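Local coordinates for protein phosphoribosylaminoimidazole-succinocarboxamide synthase (Saccharomyces cerevisiae, PDB 1OBD) that catalyses the ATP-dependent joining of aspartate to 4-carboxy-5-aminoimidazole ribotide, forming SAICAR in the purine biosynthesis pathway, at residues I115-I120 and P157-S162; Y124-A129 and S240-N245; D215-F220 and L231-L236. All coordinates share one frame; numbering follows the deposited sequence. Where two conformers were deposited one is given.

All three contacts are largely buried and reach one mixed sheet, but they sit at different depths: contact 3 lies about 6 Å from the centre of the chain, and contacts 1 and 2 about 13 and 12 Å (centre to centre). Contact 1 joins strands 113-122 and 153-163 by backbone bonds and apolar side chains; its Val119 N is probably hydrogen-bonded to Phe218 O of contact 3. Contact 2 has no direct hydrogen bond between its segments and relies on an aromatic pair, a water and a sulfate. Contact 3, in the hairpin of strands 211-223 and 228-245, binds ATP and a magnesium ion. Contacts 2 and 3 share strand 228-245 and are tied by the Arg242-Asp215 salt bridge.

Contact 1: residues I115-I120 and P157-S162; sequences IPLEVI and PIFTPS
Val119 CG1 and Leu117 CD2 meet the Phe159 ring at its edge, near the ring plane, while one face is roofed by Pro161 CD, 3.6 Å above the centre of the Phe159 ring. Strands 113-122 and 153-163, antiparallel neighbours in the mixed sheet, come together here. Phe159 has its CG anti to the backbone N (chi1 168°), which swings the ring back toward 115-120 and brings CE2 to 3.8 Å from Val119 CG1. Helix 185-208 packs on the same apolar cluster, Ala195 touching Val119 and Ala192 touching Phe159. Leu117 and Pro161 run alongside each other, Leu117 CD1 being 4.1 Å from Pro161 CB. The backbones pair at Glu118 and Ser162, a single antiparallel hydrogen-bonded bridge: Glu118 N donates to Ser162 O at 2.9 Å, and Ser162 N to Glu118 O at 3.0 Å. Farther along, Thr160 N donates to Ile120 O (2.9 Å, 176° at the hydrogen). Ile120 CD1 packs on Ser162 CB at 3.7 Å. In one of the two conformers of Glu118, the extended side chain brings OE1 to 2.7 Å from Ser162 OG, which donates nearly in line with the C-O bond of the carboxylate.

Contact 2: residues Y124-A129 and S240-N245; sequences YITGSA and SSRFWN. With SO4 (sulfate ion), chain C.
Sulfate O2 is gripped from both segments, firmly by Arg242 NH2 at 2.8 Å and weakly by Ser128 N at 3.4 Å, so the anion bridges strand 228-245 and the first turn of helix 127-136. Ser128 OG donates to sulfate O1 at 2.8 Å, and Arg242 NH1 to O4 at 3.0 Å. Arg242 CG is anti to the backbone N (chi1 -174°) and the chain bends at chi3, turning the guanidinium edge to the sulfate, whose sulfur lies in its plane. Arg122 also binds the ion. The sulfate probably comes from the crystallisation liquor, but the pocket is consistent with a site for the ribotide phosphate. Gly127 has a positive phi (59°), and any CB there would run into sulfate O2. Arg242 is held a second time by a salt bridge from NH2 to Asp215, and a leucine in its place would probably leave that acid without its mate and the anion without its hold on this strand. Thr126 and Arg242 pass antiparallel, Thr126 CG2 coming to 3.5 Å from Arg242 CD. Beside them, the Trp244 indole turns an edge toward the face of Tyr124, an offset edge-to-face pair with planes at 73°. Thr126 CB and a water lie in the indole plane; the water accepts a hydrogen bond from Trp244 NE1 at 3.0 Å and is weakly linked to Thr126 OG1.

Contact 3: residues D215-F220 and L231-L236; sequences DTKFEF and LVDEVL. With MG (magnesium ion), chain F; ATP (adenosine-5'-triphosphate), chain B.
Glu219 and Asp233 cross obliquely, yet their carboxylates stack with planes only 3° apart, Glu219 OE2 standing 3.7 Å from Asp233 OD1. A water donates to Glu219 OE1 and Asp233 OD1 together, and Arg21 forms a salt bridge with Asp233 OD1, which probably eases the closeness of the two acids. Glu219 runs extended beyond CG, carrying OE2 to the ATP ribose, whose O2' donates to it at 2.6 Å. Asp233 CG is anti to the backbone N (chi1 -155°), which lays the carboxylate against Glu219; Asp233 N donates to ATP N7 at 3.2 Å. Lys217 NZ is 4.2 Å from Asp233 OD2, too far for a salt bridge; a water accepts from the lysine and donates to the aspartate. The segments belong to the beta hairpin of strands 211-223 and 228-245, with Val232 N bonded to Glu219 O at 3.1 Å. Toward Thr216 and Leu236 the chains part: one water joins Lys217 O and Thr216 OG1, itself also hydrogen-bonded to Ser241 OG, to Leu236 N; another accepts from Glu219 N and lies within hydrogen-bonding distance of Val232 O and Glu234 O. On the side away from ATP, Leu231 CD1 lodges between Phe218 CD1 and Phe220 CE1, 3.8 Å from each. The Phe218 ring meets Leu236 CD1 at its edge and has Thr216 CG2 over one face. Glu234, bent at chi2, binds a magnesium ion through OE2 at 2.2 Å; Ser61 is a second ligand, and Thr237 bonds to Glu234 OE1.

Contact 1: residues I115-I120 and P157-S162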
loop_
_atom_site.group_PDB
_atom_site.type_symbol
_atom_site.label_atom_id
_atom_site.label_comp_id
_atom_site.label_asym_id
_atom_site.label_seq_id
_atom_site.Cartn_x
_atom_site.Cartn_y
_atom_site.Cartn_z
ATOM N N ILE A 115 -8.372 6.263 12.395
ATOM C CA ILE A 115 -7.669 7.452 12.746
ATOM C C ILE A 115 -7.476 8.148 11.384
ATOM O O ILE A 115 -6.770 7.637 10.519
ATOM C CB ILE A 115 -6.366 7.090 13.432
ATOM C CG1 ILE A 115 -6.671 6.301 14.725
ATOM C CG2 ILE A 115 -5.587 8.342 13.731
ATOM C CD1 ILE A 115 -5.458 5.657 15.363
ATOM N N PRO A 116 -8.105 9.314 11.156
ATOM C CA PRO A 116 -8.063 9.954 9.831
ATOM C C PRO A 116 -6.780 10.722 9.565
ATOM O O PRO A 116 -6.670 11.947 9.619
ATOM C CB PRO A 116 -9.288 10.845 9.854
ATOM C CG PRO A 116 -9.445 11.228 11.269
ATOM C CD PRO A 116 -8.973 10.063 12.096
ATOM N N LEU A 117 -5.771 9.934 9.244
ATOM C CA LEU A 117 -4.438 10.358 9.003
ATOM C C LEU A 117 -3.739 9.353 8.079
ATOM O O LEU A 117 -3.902 8.145 8.226
ATOM C CB LEU A 117 -3.803 10.385 10.366
ATOM C CG LEU A 117 -2.527 11.104 10.499
ATOM C CD1 LEU A 117 -2.612 12.597 10.141
ATOM C CD2 LEU A 117 -1.975 10.955 11.902
ATOM N N GLU A 118 -2.968 9.833 7.101
ATOM C CA GLU A 118 -2.097 8.972 6.318
ATOM C C GLU A 118 -0.737 8.944 7.000
ATOM O O GLU A 118 -0.048 9.969 7.095
ATOM C CB GLU A 118 -1.995 9.420 4.862
ATOM C CG GLU A 118 -3.278 9.237 4.086
ATOM C CD GLU A 118 -3.169 9.733 2.660
ATOM O OE1 GLU A 118 -2.337 10.623 2.409
ATOM O OE2 GLU A 118 -3.903 9.239 1.777
ATOM N N VAL A 119 -0.363 7.791 7.523
ATOM C CA VAL A 119 0.831 7.671 8.354
ATOM C C VAL A 119 1.997 7.190 7.517
ATOM O O VAL A 119 2.240 6.008 7.376
ATOM C CB VAL A 119 0.589 6.831 9.584
ATOM C CG1 VAL A 119 1.848 6.755 10.450
ATOM C CG2 VAL A 119 -0.609 7.352 10.372
ATOM N N ILE A 120 2.671 8.141 6.898
ATOM C CA ILE A 120 3.823 7.844 6.057
ATOM C C ILE A 120 5.056 7.784 6.967
ATOM O O ILE A 120 5.255 8.654 7.829
ATOM C CB ILE A 120 4.016 8.909 4.976
ATOM C CG1 ILE A 120 2.846 8.954 4.018
ATOM C CG2 ILE A 120 5.305 8.675 4.224
ATOM C CD1 ILE A 120 2.897 10.214 3.167
ATOM N N PRO A 157 14.391 6.283 10.471
ATOM C CA PRO A 157 13.152 6.548 9.725
ATOM C C PRO A 157 12.284 7.528 10.474
ATOM O O PRO A 157 12.251 7.542 11.711
ATOM C CB PRO A 157 12.495 5.179 9.620
ATOM C CG PRO A 157 13.611 4.232 9.771
ATOM C CD PRO A 157 14.509 4.857 10.799
ATOM N N ILE A 158 11.590 8.355 9.714
ATOM C CA ILE A 158 10.785 9.413 10.280
ATOM C C ILE A 158 9.315 9.356 9.879
ATOM O O ILE A 158 8.965 9.100 8.735
ATOM C CB ILE A 158 11.367 10.813 9.948
ATOM C CG1 ILE A 158 11.590 11.059 8.459
ATOM C CG2 ILE A 158 12.688 11.039 10.714
ATOM C CD1 ILE A 158 11.949 12.500 8.089
ATOM N N PHE A 159 8.468 9.654 10.846
ATOM C CA PHE A 159 7.046 9.881 10.671
ATOM C C PHE A 159 6.840 11.226 10.001
ATOM O O PHE A 159 7.228 12.275 10.510
ATOM C CB PHE A 159 6.416 9.889 12.058
ATOM C CG PHE A 159 5.004 10.389 12.132
ATOM C CD1 PHE A 159 4.700 11.486 12.946
ATOM C CD2 PHE A 159 3.959 9.754 11.476
ATOM C CE1 PHE A 159 3.426 11.937 13.094
ATOM C CE2 PHE A 159 2.664 10.235 11.641
ATOM C CZ PHE A 159 2.409 11.318 12.438
ATOM N N THR A 160 6.207 11.186 8.832
ATOM C CA THR A 160 5.909 12.370 8.063
ATOM C C THR A 160 4.473 12.294 7.591
ATOM O O THR A 160 4.194 11.760 6.497
ATOM C CB THR A 160 6.879 12.583 6.900
ATOM O OG1 THR A 160 6.798 11.509 5.952
ATOM C CG2 THR A 160 8.317 12.624 7.358
ATOM N N PRO A 161 3.531 12.744 8.395
ATOM C CA PRO A 161 2.113 12.508 8.079
ATOM C C PRO A 161 1.625 13.267 6.874
ATOM O O PRO A 161 2.199 14.268 6.428
ATOM C CB PRO A 161 1.386 12.948 9.334
ATOM C CG PRO A 161 2.320 13.860 10.011
ATOM C CD PRO A 161 3.688 13.444 9.680
ATOM N N SER A 162 0.507 12.780 6.345
ATOM C CA SER A 162 -0.203 13.390 5.235
ATOM C C SER A 162 -1.718 13.351 5.508
ATOM O O SER A 162 -2.190 12.533 6.275
ATOM C CB SER A 162 0.172 12.643 3.957
ATOM O OG SER A 162 -0.757 12.806 2.945
#

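Contact 2: residues Y124-A129 and S240-N245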
loop_
_atom_site.group_PDB
_atom_site.type_symbol
_atom_site.label_atom_id
_atom_site.label_comp_id
_atom_site.label_asym_id
_atom_site.label_seq_id
_atom_site.Cartn_x
_atom_site.Cartn_y
_atom_site.Cartn_z
ATOM N N TYR A 124 14.214 6.802 3.605
ATOM C CA TYR A 124 15.144 7.364 2.624
ATOM C C TYR A 124 14.529 8.619 2.103
ATOM O O TYR A 124 13.295 8.742 2.006
ATOM C CB TYR A 124 15.342 6.394 1.464
ATOM C CG TYR A 124 15.955 5.054 1.842
ATOM C CD1 TYR A 124 15.239 4.079 2.524
ATOM C CD2 TYR A 124 17.266 4.754 1.507
ATOM C CE1 TYR A 124 15.798 2.866 2.857
ATOM C CE2 TYR A 124 17.827 3.552 1.829
ATOM C CZ TYR A 124 17.099 2.607 2.508
ATOM O OH TYR A 124 17.648 1.387 2.836
ATOM N N ILE A 125 15.365 9.584 1.765
ATOM C CA ILE A 125 14.912 10.864 1.305
ATOM C C ILE A 125 14.736 10.852 -0.206
ATOM O O ILE A 125 15.701 10.689 -0.961
ATOM C CB ILE A 125 15.814 12.016 1.827
ATOM C CG1 ILE A 125 15.117 13.348 1.610
ATOM C CG2 ILE A 125 17.255 11.997 1.210
ATOM C CD1 ILE A 125 15.719 14.546 2.341
ATOM N N THR A 126 13.506 11.038 -0.623
ATOM C CA THR A 126 13.128 10.926 -2.027
ATOM C C THR A 126 11.777 11.619 -2.231
ATOM O O THR A 126 11.170 12.146 -1.292
ATOM C CB THR A 126 13.146 9.444 -2.460
ATOM O OG1 THR A 126 12.849 9.344 -3.851
ATOM C CG2 THR A 126 12.074 8.637 -1.704
ATOM N N GLY A 127 11.272 11.634 -3.456
ATOM C CA GLY A 127 9.941 12.135 -3.697
ATOM C C GLY A 127 9.781 13.582 -3.247
ATOM O O GLY A 127 10.706 14.381 -3.376
ATOM N N SER A 128 8.623 13.924 -2.731
ATOM C CA SER A 128 8.331 15.269 -2.287
ATOM C C SER A 128 9.206 15.682 -1.095
ATOM O O SER A 128 9.422 16.864 -0.878
ATOM C CB SER A 128 6.857 15.365 -1.896
ATOM O OG SER A 128 6.549 14.492 -0.826
ATOM N N ALA A 129 9.700 14.713 -0.331
ATOM C CA ALA A 129 10.565 15.002 0.804
ATOM C C ALA A 129 11.881 15.561 0.288
ATOM O O ALA A 129 12.392 16.555 0.822
ATOM C CB ALA A 129 10.760 13.793 1.642
ATOM N N SER A 240 1.329 0.981 -1.937
ATOM C CA SER A 240 1.315 1.768 -0.715
ATOM C C SER A 240 2.679 2.274 -0.280
ATOM O O SER A 240 2.794 2.968 0.727
ATOM C CB SER A 240 0.695 0.976 0.430
ATOM O OG SER A 240 1.566 -0.030 0.920
ATOM N N SER A 241 3.701 1.952 -1.064
ATOM C CA SER A 241 5.097 2.144 -0.697
ATOM C C SER A 241 5.914 2.431 -1.927
ATOM O O SER A 241 5.507 2.120 -3.051
ATOM C CB SER A 241 5.681 0.883 -0.089
ATOM O OG SER A 241 4.802 0.231 0.805
ATOM N N ARG A 242 7.074 3.012 -1.715
ATOM C CA ARG A 242 8.065 3.175 -2.779
ATOM C C ARG A 242 9.040 2.035 -2.742
ATOM O O ARG A 242 9.908 1.975 -1.870
ATOM C CB ARG A 242 8.759 4.502 -2.616
ATOM C CG ARG A 242 9.687 4.917 -3.654
ATOM C CD ARG A 242 10.040 6.373 -3.491
ATOM N NE ARG A 242 9.136 7.315 -4.144
ATOM C CZ ARG A 242 8.435 8.282 -3.593
ATOM N NH1 ARG A 242 7.690 9.056 -4.341
ATOM N NH2 ARG A 242 8.444 8.506 -2.280
ATOM N N PHE A 243 8.883 1.067 -3.632
ATOM C CA PHE A 243 9.832 -0.011 -3.777
ATOM C C PHE A 243 10.900 0.352 -4.805
ATOM O O PHE A 243 10.610 0.840 -5.893
ATOM C CB PHE A 243 9.173 -1.294 -4.281
ATOM C CG PHE A 243 8.404 -2.127 -3.238
ATOM C CD1 PHE A 243 7.774 -1.573 -2.138
ATOM C CD2 PHE A 243 8.310 -3.476 -3.425
ATOM C CE1 PHE A 243 7.067 -2.409 -1.232
ATOM C CE2 PHE A 243 7.616 -4.271 -2.541
ATOM C CZ PHE A 243 7.002 -3.719 -1.452
ATOM N N TRP A 244 12.119 0.050 -4.429
ATOM C CA TRP A 244 13.311 0.192 -5.275
ATOM C C TRP A 244 14.043 -1.132 -5.398
ATOM O O TRP A 244 14.058 -1.939 -4.474
ATOM C CB TRP A 244 14.282 1.164 -4.646
ATOM C CG TRP A 244 13.867 2.591 -4.640
ATOM C CD1 TRP A 244 12.956 3.205 -5.442
ATOM C CD2 TRP A 244 14.378 3.591 -3.778
ATOM N NE1 TRP A 244 12.869 4.536 -5.131
ATOM C CE2 TRP A 244 13.751 4.798 -4.117
ATOM C CE3 TRP A 244 15.343 3.589 -2.762
ATOM C CZ2 TRP A 244 14.031 5.987 -3.459
ATOM C CZ3 TRP A 244 15.624 4.802 -2.118
ATOM C CH2 TRP A 244 14.966 5.955 -2.477
ATOM N N ASN A 245 14.704 -1.327 -6.538
ATOM C CA ASN A 245 15.611 -2.444 -6.740
ATOM C C ASN A 245 16.865 -2.219 -5.907
ATOM O O ASN A 245 17.552 -1.216 -6.089
ATOM C CB ASN A 245 16.023 -2.532 -8.222
ATOM C CG ASN A 245 14.845 -2.597 -9.194
ATOM O OD1 ASN A 245 14.519 -1.622 -9.901
ATOM N ND2 ASN A 245 14.216 -3.744 -9.253
HETATM S S SO4 C . 5.979 11.107 -1.687
HETATM O O1 SO4 C . 5.705 12.354 -2.362
HETATM O O2 SO4 C . 7.421 11.030 -1.488
HETATM O O3 SO4 C . 5.376 10.990 -0.359
HETATM O O4 SO4 C . 5.550 9.952 -2.464
HETATM O O HOH W 1 11.632 7.070 -6.193
#

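Contact 3: residues D215-F220 and L231-L236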
loop_
_atom_site.group_PDB
_atom_site.type_symbol
_atom_site.label_atom_id
_atom_site.label_comp_id
_atom_site.label_asym_id
_atom_site.label_seq_id
_atom_site.Cartn_x
_atom_site.Cartn_y
_atom_site.Cartn_z
ATOM N N ASP A 215 9.880 4.153 1.576
ATOM C CA ASP A 215 8.887 4.770 2.406
ATOM C C ASP A 215 7.629 3.942 2.270
ATOM O O ASP A 215 7.514 3.129 1.356
ATOM C CB ASP A 215 8.657 6.244 2.062
ATOM C CG ASP A 215 8.348 6.465 0.638
ATOM O OD1 ASP A 215 9.123 7.194 -0.039
ATOM O OD2 ASP A 215 7.342 5.959 0.138
ATOM N N THR A 216 6.701 4.137 3.179
ATOM C CA THR A 216 5.438 3.454 3.136
ATOM C C THR A 216 4.359 4.308 3.782
ATOM O O THR A 216 4.643 5.136 4.645
ATOM C CB THR A 216 5.545 2.092 3.798
ATOM O OG1 THR A 216 4.461 1.264 3.361
ATOM C CG2 THR A 216 5.426 2.125 5.324
ATOM N N LYS A 217 3.113 4.077 3.382
ATOM C CA LYS A 217 1.939 4.719 3.924
ATOM C C LYS A 217 1.093 3.691 4.632
ATOM O O LYS A 217 0.557 2.773 4.007
ATOM C CB LYS A 217 1.139 5.383 2.816
ATOM C CG LYS A 217 -0.027 6.166 3.305
ATOM C CD LYS A 217 -0.702 6.973 2.155
ATOM C CE LYS A 217 -1.200 6.101 1.023
ATOM N NZ LYS A 217 -2.372 5.289 1.482
ATOM N N PHE A 218 0.957 3.885 5.927
ATOM C CA PHE A 218 0.059 3.085 6.732
ATOM C C PHE A 218 -1.205 3.850 7.062
ATOM O O PHE A 218 -1.202 5.092 7.150
ATOM C CB PHE A 218 0.679 2.757 8.094
ATOM C CG PHE A 218 1.925 1.874 8.075
ATOM C CD1 PHE A 218 1.900 0.583 7.589
ATOM C CD2 PHE A 218 3.123 2.327 8.602
ATOM C CE1 PHE A 218 3.064 -0.206 7.618
ATOM C CE2 PHE A 218 4.259 1.525 8.637
ATOM C CZ PHE A 218 4.231 0.280 8.166
ATOM N N GLU A 219 -2.287 3.117 7.304
ATOM C CA GLU A 219 -3.426 3.670 7.983
ATOM C C GLU A 219 -3.734 2.788 9.183
ATOM O O GLU A 219 -3.538 1.560 9.166
ATOM C CB GLU A 219 -4.644 3.786 7.072
ATOM C CG GLU A 219 -4.513 4.842 5.979
ATOM C CD GLU A 219 -5.767 4.961 5.132
ATOM O OE1 GLU A 219 -5.721 5.671 4.105
ATOM O OE2 GLU A 219 -6.786 4.306 5.469
ATOM N N PHE A 220 -4.229 3.434 10.221
ATOM C CA PHE A 220 -4.555 2.802 11.490
ATOM C C PHE A 220 -5.979 3.082 11.911
ATOM O O PHE A 220 -6.529 4.135 11.601
ATOM C CB PHE A 220 -3.597 3.282 12.599
ATOM C CG PHE A 220 -2.175 2.902 12.355
ATOM C CD1 PHE A 220 -1.726 1.649 12.684
ATOM C CD2 PHE A 220 -1.296 3.795 11.797
ATOM C CE1 PHE A 220 -0.432 1.293 12.478
ATOM C CE2 PHE A 220 0.006 3.447 11.562
ATOM C CZ PHE A 220 0.447 2.191 11.919
ATOM N N LEU A 231 -3.752 -2.029 12.761
ATOM C CA LEU A 231 -3.242 -1.838 11.432
ATOM C C LEU A 231 -4.347 -2.228 10.474
ATOM O O LEU A 231 -4.896 -3.337 10.523
ATOM C CB LEU A 231 -1.995 -2.702 11.225
ATOM C CG LEU A 231 -1.255 -2.574 9.895
ATOM C CD1 LEU A 231 -0.791 -1.174 9.674
ATOM C CD2 LEU A 231 -0.186 -3.605 9.825
ATOM N N VAL A 232 -4.685 -1.300 9.594
ATOM C CA VAL A 232 -5.777 -1.465 8.651
ATOM C C VAL A 232 -5.257 -1.174 7.259
ATOM O O VAL A 232 -4.078 -1.077 7.013
ATOM C CB VAL A 232 -7.003 -0.610 9.011
ATOM C CG1 VAL A 232 -7.494 -0.883 10.464
ATOM C CG2 VAL A 232 -6.732 0.902 8.838
ATOM N N ASP A 233 -6.174 -1.035 6.326
ATOM C CA ASP A 233 -5.831 -0.653 4.934
ATOM C C ASP A 233 -4.766 -1.561 4.248
ATOM O O ASP A 233 -4.627 -2.765 4.547
ATOM C CB ASP A 233 -5.402 0.819 4.966
ATOM C CG ASP A 233 -5.589 1.551 3.667
ATOM O OD1 ASP A 233 -6.709 1.495 3.125
ATOM O OD2 ASP A 233 -4.649 2.215 3.190
ATOM N N GLU A 234 -3.977 -0.975 3.333
ATOM C CA GLU A 234 -2.997 -1.683 2.510
ATOM C C GLU A 234 -1.682 -1.705 3.307
ATOM O O GLU A 234 -1.333 -0.672 3.864
ATOM C CB GLU A 234 -2.782 -0.961 1.134
ATOM C CG GLU A 234 -3.541 -1.489 -0.084
ATOM C CD GLU A 234 -2.757 -2.524 -0.889
ATOM O OE1 GLU A 234 -1.912 -2.199 -1.795
ATOM O OE2 GLU A 234 -3.004 -3.701 -0.585
ATOM N N VAL A 235 -0.969 -2.842 3.389
ATOM C CA VAL A 235 0.313 -2.884 4.117
ATOM C C VAL A 235 1.504 -3.304 3.239
ATOM O O VAL A 235 1.562 -4.435 2.739
ATOM C CB VAL A 235 0.164 -3.845 5.324
ATOM C CG1 VAL A 235 1.436 -3.955 6.097
ATOM C CG2 VAL A 235 -1.030 -3.399 6.163
ATOM N N LEU A 236 2.430 -2.366 3.073
ATOM C CA LEU A 236 3.748 -2.610 2.505
ATOM C C LEU A 236 3.705 -3.279 1.126
ATOM O O LEU A 236 4.462 -4.196 0.812
ATOM C CB LEU A 236 4.629 -3.357 3.508
ATOM C CG LEU A 236 5.032 -2.451 4.669
ATOM C CD1 LEU A 236 5.333 -3.251 5.889
ATOM C CD2 LEU A 236 6.266 -1.608 4.303
HETATM MG MG MG F . -2.447 -4.167 1.478
HETATM P PG ATP B . -6.675 4.833 -3.067
HETATM O O1G ATP B . -6.611 3.878 -4.211
HETATM O O2G ATP B . -6.084 4.230 -1.776
HETATM O O3G ATP B . -5.919 6.109 -3.459
HETATM P PB ATP B . -9.086 4.829 -1.609
HETATM O O1B ATP B . -10.417 5.455 -1.765
HETATM O O2B ATP B . -8.403 5.113 -0.279
HETATM O O3B ATP B . -8.216 5.275 -2.846
HETATM P PA ATP B . -8.857 2.056 -0.895
HETATM O O1A ATP B . -8.693 0.870 -1.752
HETATM O O2A ATP B . -7.593 2.402 -0.125
HETATM O O3A ATP B . -9.252 3.260 -1.847
HETATM O "O5'" ATP B . -10.128 1.876 0.041
HETATM C "C5'" ATP B . -9.949 1.621 1.411
HETATM C "C4'" ATP B . -10.911 2.494 2.193
HETATM O "O4'" ATP B . -11.213 1.856 3.407
HETATM C "C3'" ATP B . -10.249 3.791 2.554
HETATM O "O3'" ATP B . -11.291 4.755 2.675
HETATM C "C2'" ATP B . -9.565 3.449 3.881
HETATM O "O2'" ATP B . -9.246 4.501 4.741
HETATM C "C1'" ATP B . -10.648 2.590 4.496
HETATM N N9 ATP B . -10.301 1.492 5.426
HETATM C C8 ATP B . -9.128 0.791 5.370
HETATM N N7 ATP B . -9.201 -0.153 6.287
HETATM C C5 ATP B . -10.374 -0.089 6.983
HETATM C C6 ATP B . -10.983 -0.779 8.036
HETATM N N6 ATP B . -10.575 -1.925 8.555
HETATM N N1 ATP B . -12.221 -0.375 8.466
HETATM C C2 ATP B . -12.877 0.658 7.870
HETATM N N3 ATP B . -12.304 1.351 6.844
HETATM C C4 ATP B . -11.076 0.976 6.414
HETATM O O HOH W 2 1.945 0.415 3.623
HETATM O O HOH W 3 -2.041 3.102 2.763
HETATM O O HOH W 4 -1.760 0.327 6.555
HETATM O O HOH W 5 -6.866 4.031 2.050
#